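Local structure of DPSA (Streptomyces coelicolor, 4CY9) at residues L38-H42 / I57-V61; Q63-M67 / Q144-L148. The protein probably oxidises and stores iron as a Dps-family member of the ferritin superfamily, forming a twelve-subunit shell, and probably also binds DNA. All blocks are in the same frame, centred on the assembly; numbering follows the deposited sequence. Where two conformers were deposited one is given.

How the interactions relate
Both contacts lie in the helical bundle of one subunit and share helix 50-77. In interaction 1 this helix pairs with helix 14-44, its predecessor in the chain. In interaction 2, less than two turns further along, it pairs with helix 135-158, the last of the long helices. The second contact thus opens after the first has closed, and their centres are about 13 Å apart. They meet directly: Leu38 packs on Val64, Lys39 on Arg65, and Gln60 on Leu148. Interaction 1 reaches the second subunit through Lys39 and His42, while interaction 2, nearer the chain centre, meets the third through Arg146. Held by both antiparallel neighbours, helix 50-77 links the bundle's interior to a subunit interface.

Interaction 1 of 2, residues L38-H42 / I57-V61; sequences LKHVH and IDPQV
Leu38 and Ile57 lie at the heart of the tight side of this contact, where the helices run antiparallel. Ile57 CG2 sits 3.4 Å from the backbone O of Leu38, and its CD1 comes within 3.5 Å of Val41 CG1, the two side chains crossing at about a right angle. Leu38 CB is 3.6 Å from Val61 CG2, while its CD1 reaches the CG of Gln60.

The other side is polar and less enclosed, with Asp58 partly open to solvent. Lys39 bends at chi2 (-66°), bringing NZ 2.8 Å from Asp58 OD1 in a salt bridge that uses the syn lone pair; the same NZ pairs with Asp69 of the second subunit. A His42 chi1 of 174° swings the ring under this carboxylate, Asp58 OD1 standing 3.5 Å above the ring centre and the two planes 30° apart. Shortened to an alanine, Lys39 would probably leave the carboxylates of Asp58 and of Asp69 of the second subunit without the cation they share.

His42 also stacks on His54; these two and Asp58, with Asp69 and Glu73 of the second subunit, form a grouping consistent with the intersubunit ferroxidase centre of Dps proteins. On the apolar side, Leu38 and Gln60 touch Phe151 of helix 135-158, and Leu38 and Val41 rest on helix 105-133.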
loop_
_atom_site.group_PDB
_atom_site.type_symbol
_atom_site.label_atom_id
_atom_site.label_comp_id
_atom_site.label_asym_id
_atom_site.label_seq_id
_atom_site.Cartn_x
_atom_site.Cartn_y
_atom_site.Cartn_z
ATOM N N LEU A 38 -13.673 -7.127 -26.067
ATOM C CA LEU A 38 -12.748 -5.986 -25.734
ATOM C C LEU A 38 -11.294 -6.500 -25.720
ATOM O O LEU A 38 -10.429 -5.741 -26.176
ATOM C CB LEU A 38 -13.083 -5.487 -24.290
ATOM C CG LEU A 38 -14.451 -4.681 -24.313
ATOM C CD1 LEU A 38 -14.841 -4.518 -22.805
ATOM C CD2 LEU A 38 -14.226 -3.275 -24.919
ATOM N N LYS A 39 -11.039 -7.709 -25.207
ATOM C CA LYS A 39 -9.641 -8.170 -25.221
ATOM C C LYS A 39 -9.229 -8.383 -26.665
ATOM O O LYS A 39 -8.093 -8.065 -27.037
ATOM C CB LYS A 39 -9.479 -9.485 -24.480
ATOM C CG LYS A 39 -9.301 -9.332 -22.905
ATOM C CD LYS A 39 -7.904 -8.581 -22.770
ATOM C CE LYS A 39 -7.346 -8.679 -21.394
ATOM N NZ LYS A 39 -6.014 -7.948 -21.417
ATOM N N HIS A 40 -10.104 -8.944 -27.479
ATOM C CA HIS A 40 -9.760 -9.070 -28.932
ATOM C C HIS A 40 -9.374 -7.752 -29.566
ATOM O O HIS A 40 -8.392 -7.692 -30.343
ATOM C CB HIS A 40 -11.018 -9.716 -29.630
ATOM C CG HIS A 40 -10.879 -9.827 -31.117
ATOM N ND1 HIS A 40 -10.341 -10.939 -31.733
ATOM C CD2 HIS A 40 -11.163 -8.899 -32.128
ATOM C CE1 HIS A 40 -10.328 -10.732 -33.074
ATOM N NE2 HIS A 40 -10.816 -9.490 -33.325
ATOM N N VAL A 41 -10.135 -6.699 -29.267
ATOM C CA VAL A 41 -9.775 -5.390 -29.824
ATOM C C VAL A 41 -8.419 -4.972 -29.249
ATOM O O VAL A 41 -7.541 -4.426 -29.952
ATOM C CB VAL A 41 -10.889 -4.344 -29.510
ATOM C CG1 VAL A 41 -10.428 -2.981 -30.018
ATOM C CG2 VAL A 41 -12.181 -4.766 -30.300
ATOM N N HIS A 42 -8.230 -5.069 -27.937
ATOM C CA HIS A 42 -6.964 -4.687 -27.294
ATOM C C HIS A 42 -5.776 -5.352 -28.011
ATOM O O HIS A 42 -4.733 -4.723 -28.202
ATOM C CB HIS A 42 -7.103 -5.144 -25.851
ATOM C CG HIS A 42 -5.888 -4.997 -24.986
ATOM N ND1 HIS A 42 -5.599 -3.839 -24.327
ATOM C CD2 HIS A 42 -5.059 -5.988 -24.440
ATOM C CE1 HIS A 42 -4.517 -3.973 -23.516
ATOM N NE2 HIS A 42 -4.172 -5.350 -23.589
ATOM N N ILE A 57 -8.788 0.398 -23.167
ATOM C CA ILE A 57 -9.730 -0.769 -23.063
ATOM C C ILE A 57 -9.470 -1.529 -21.782
ATOM O O ILE A 57 -10.361 -2.176 -21.223
ATOM C CB ILE A 57 -9.480 -1.662 -24.345
ATOM C CG1 ILE A 57 -10.074 -0.935 -25.495
ATOM C CG2 ILE A 57 -10.028 -3.112 -24.087
ATOM C CD1 ILE A 57 -9.736 -1.651 -26.848
ATOM N N ASP A 58 -8.202 -1.541 -21.300
ATOM C CA ASP A 58 -7.937 -2.534 -20.204
ATOM C C ASP A 58 -8.805 -2.286 -18.904
ATOM O O ASP A 58 -9.291 -3.312 -18.367
ATOM C CB ASP A 58 -6.371 -2.756 -20.061
ATOM C CG ASP A 58 -5.930 -4.249 -20.547
ATOM O OD1 ASP A 58 -6.779 -5.330 -21.040
ATOM O OD2 ASP A 58 -4.716 -4.395 -20.350
ATOM N N PRO A 59 -9.017 -1.076 -18.431
ATOM C CA PRO A 59 -9.855 -1.022 -17.267
ATOM C C PRO A 59 -11.344 -1.369 -17.574
ATOM O O PRO A 59 -12.050 -1.794 -16.656
ATOM C CB PRO A 59 -9.806 0.405 -16.806
ATOM C CG PRO A 59 -9.294 1.231 -17.974
ATOM C CD PRO A 59 -8.327 0.277 -18.640
ATOM N N GLN A 60 -11.798 -1.161 -18.813
ATOM C CA GLN A 60 -13.155 -1.545 -19.147
ATOM C C GLN A 60 -13.277 -3.094 -19.205
ATOM O O GLN A 60 -14.302 -3.625 -18.781
ATOM C CB GLN A 60 -13.494 -0.937 -20.500
ATOM C CG GLN A 60 -14.869 -1.372 -20.950
ATOM C CD GLN A 60 -16.069 -0.783 -20.109
ATOM O OE1 GLN A 60 -15.913 -0.133 -18.970
ATOM N NE2 GLN A 60 -17.235 -0.980 -20.610
ATOM N N VAL A 61 -12.215 -3.795 -19.636
ATOM C CA VAL A 61 -12.220 -5.280 -19.604
ATOM C C VAL A 61 -12.469 -5.714 -18.168
ATOM O O VAL A 61 -13.300 -6.573 -17.843
ATOM C CB VAL A 61 -10.857 -5.872 -20.073
ATOM C CG1 VAL A 61 -10.819 -7.397 -19.785
ATOM C CG2 VAL A 61 -10.768 -5.665 -21.604
#

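Interaction 2 of 2, residues Q63-M67 / Q144-L148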
loop_
_atom_site.group_PDB
_atom_site.type_symbol
_atom_site.label_atom_id
_atom_site.label_comp_id
_atom_site.label_asym_id
_atom_site.label_seq_id
_atom_site.Cartn_x
_atom_site.Cartn_y
_atom_site.Cartn_z
ATOM N N GLN A 63 -13.745 -3.995 -15.642
ATOM C CA GLN A 63 -15.064 -3.562 -15.148
ATOM C C GLN A 63 -16.169 -4.494 -15.696
ATOM O O GLN A 63 -17.149 -4.887 -14.953
ATOM C CB GLN A 63 -15.367 -2.088 -15.575
ATOM C CG GLN A 63 -16.699 -1.697 -14.945
ATOM C CD GLN A 63 -16.942 -0.288 -14.246
ATOM O OE1 GLN A 63 -16.193 0.714 -14.314
ATOM N NE2 GLN A 63 -18.069 -0.251 -13.578
ATOM N N VAL A 64 -16.063 -4.845 -16.978
ATOM C CA VAL A 64 -17.090 -5.739 -17.575
ATOM C C VAL A 64 -17.005 -7.164 -17.016
ATOM O O VAL A 64 -18.047 -7.819 -16.788
ATOM C CB VAL A 64 -16.951 -5.734 -19.149
ATOM C CG1 VAL A 64 -17.908 -6.775 -19.821
ATOM C CG2 VAL A 64 -17.313 -4.292 -19.685
ATOM N N ARG A 65 -15.787 -7.641 -16.769
ATOM C CA ARG A 65 -15.709 -8.975 -16.100
ATOM C C ARG A 65 -16.367 -8.902 -14.691
ATOM O O ARG A 65 -17.033 -9.901 -14.295
ATOM C CB ARG A 65 -14.196 -9.420 -15.918
ATOM C CG ARG A 65 -13.649 -9.835 -17.320
ATOM C CD ARG A 65 -12.066 -9.873 -17.199
ATOM N NE ARG A 65 -11.532 -10.476 -18.461
ATOM C CZ ARG A 65 -10.187 -10.603 -18.677
ATOM N NH1 ARG A 65 -9.312 -10.046 -17.776
ATOM N NH2 ARG A 65 -9.822 -11.235 -19.754
ATOM N N ASP A 66 -16.196 -7.804 -13.967
ATOM C CA ASP A 66 -16.825 -7.646 -12.662
ATOM C C ASP A 66 -18.381 -7.641 -12.828
ATOM O O ASP A 66 -19.116 -8.237 -12.017
ATOM C CB ASP A 66 -16.402 -6.334 -11.960
ATOM C CG ASP A 66 -14.966 -6.379 -11.351
ATOM O OD1 ASP A 66 -14.440 -7.454 -11.228
ATOM O OD2 ASP A 66 -14.471 -5.263 -10.990
ATOM N N MET A 67 -18.871 -6.896 -13.832
ATOM C CA MET A 67 -20.352 -6.868 -14.112
ATOM C C MET A 67 -20.847 -8.313 -14.385
ATOM O O MET A 67 -21.888 -8.686 -13.797
ATOM C CB MET A 67 -20.641 -6.032 -15.421
ATOM C CG MET A 67 -20.355 -4.515 -15.102
ATOM S SD MET A 67 -20.796 -3.757 -16.726
ATOM C CE MET A 67 -19.961 -2.195 -16.410
ATOM N N GLN A 144 -24.772 -0.768 -13.800
ATOM C CA GLN A 144 -23.986 -1.360 -14.877
ATOM C C GLN A 144 -24.265 -0.647 -16.183
ATOM O O GLN A 144 -23.340 -0.309 -16.948
ATOM C CB GLN A 144 -24.340 -2.850 -15.047
ATOM C CG GLN A 144 -23.948 -3.583 -13.697
ATOM C CD GLN A 144 -24.095 -5.061 -13.845
ATOM O OE1 GLN A 144 -24.893 -5.491 -14.685
ATOM N NE2 GLN A 144 -23.423 -5.896 -12.995
ATOM N N LEU A 145 -25.582 -0.416 -16.437
ATOM C CA LEU A 145 -26.014 0.289 -17.681
ATOM C C LEU A 145 -25.270 1.622 -17.764
ATOM O O LEU A 145 -24.731 1.988 -18.827
ATOM C CB LEU A 145 -27.556 0.536 -17.574
ATOM C CG LEU A 145 -28.052 1.560 -18.705
ATOM C CD1 LEU A 145 -27.910 0.931 -20.105
ATOM C CD2 LEU A 145 -29.566 1.696 -18.360
ATOM N N ARG A 146 -25.237 2.390 -16.687
ATOM C CA ARG A 146 -24.596 3.752 -16.785
ATOM C C ARG A 146 -23.103 3.616 -17.036
ATOM O O ARG A 146 -22.544 4.313 -17.898
ATOM C CB ARG A 146 -24.815 4.536 -15.475
ATOM C CG ARG A 146 -24.225 5.996 -15.661
ATOM C CD ARG A 146 -24.687 6.961 -14.477
ATOM N NE ARG A 146 -24.041 6.504 -13.211
ATOM C CZ ARG A 146 -24.686 5.852 -12.236
ATOM N NH1 ARG A 146 -26.002 5.533 -12.303
ATOM N NH2 ARG A 146 -23.990 5.430 -11.123
ATOM N N ASP A 147 -22.460 2.674 -16.347
ATOM C CA ASP A 147 -21.017 2.482 -16.599
ATOM C C ASP A 147 -20.745 2.073 -18.062
ATOM O O ASP A 147 -19.763 2.573 -18.666
ATOM C CB ASP A 147 -20.450 1.383 -15.650
ATOM C CG ASP A 147 -20.248 1.933 -14.194
ATOM O OD1 ASP A 147 -20.300 3.144 -13.952
ATOM O OD2 ASP A 147 -20.016 1.090 -13.324
ATOM N N LEU A 148 -21.591 1.205 -18.617
ATOM C CA LEU A 148 -21.377 0.783 -20.023
ATOM C C LEU A 148 -21.600 1.991 -20.927
ATOM O O LEU A 148 -20.802 2.178 -21.905
ATOM C CB LEU A 148 -22.411 -0.308 -20.436
ATOM C CG LEU A 148 -22.097 -1.638 -19.632
ATOM C CD1 LEU A 148 -23.323 -2.625 -19.685
ATOM C CD2 LEU A 148 -20.858 -2.376 -20.255
HETATM O O HOH W 1 -16.934 3.460 -13.996
#
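Met67 and Gln144 bring the backbones closest, their CA atoms 6.6 Å apart, where segments 63-67 and 144-148 run antiparallel at 160° with axes 11.3 Å apart. Met67 spans much of that gap. Its CG is anti to its own carbonyl carbon, and the chain stays extended beyond it (chi2 -179°), carrying sulfur and methyl over to the other helix. Met67 SD lies 3.8 Å from Leu148 CD2, and Met67 CE rests 3.7 Å from Asp147 CB. Met67 and Leu148 run antiparallel alongside one another, thioether against the leucine branch. Val64 adds a lighter touch, its CG2 being 4.1 Å from Leu148 CD2.

Gln144, also extended, passes Met67 the opposite way, its CB and CG lying along Met67 SD and CG, and its amide against Met67 CB. At its end, Gln144 NE2 gives a weak, bent hydrogen bond of 3.3 Å to Met67 O, putting a side-chain amide against the backbone of the facing helix. The outer edge is polar and partly exposed. Gln63 has two conformers, and in the one described its amide plane is turned 72° from the Asp147 carboxylate, with a doubtfully short 2.4 Å from Gln63 NE2 to Asp147 OD2. In this conformer a water also donates to Gln63 OE1 and, weakly, to Asp147 OD1; bond, planes and water are all best read with caution.

Leu148 reaches Leu34 of helix 14-44 and Gln144 packs on Met123 of helix 105-133, so all four long helices converge here. This antiparallel pairing of helices 50-77 and 135-158 around a largely apolar interior is characteristic of the four-helix bundle of the ferritin-like fold, the building block of the Dps dodecamer.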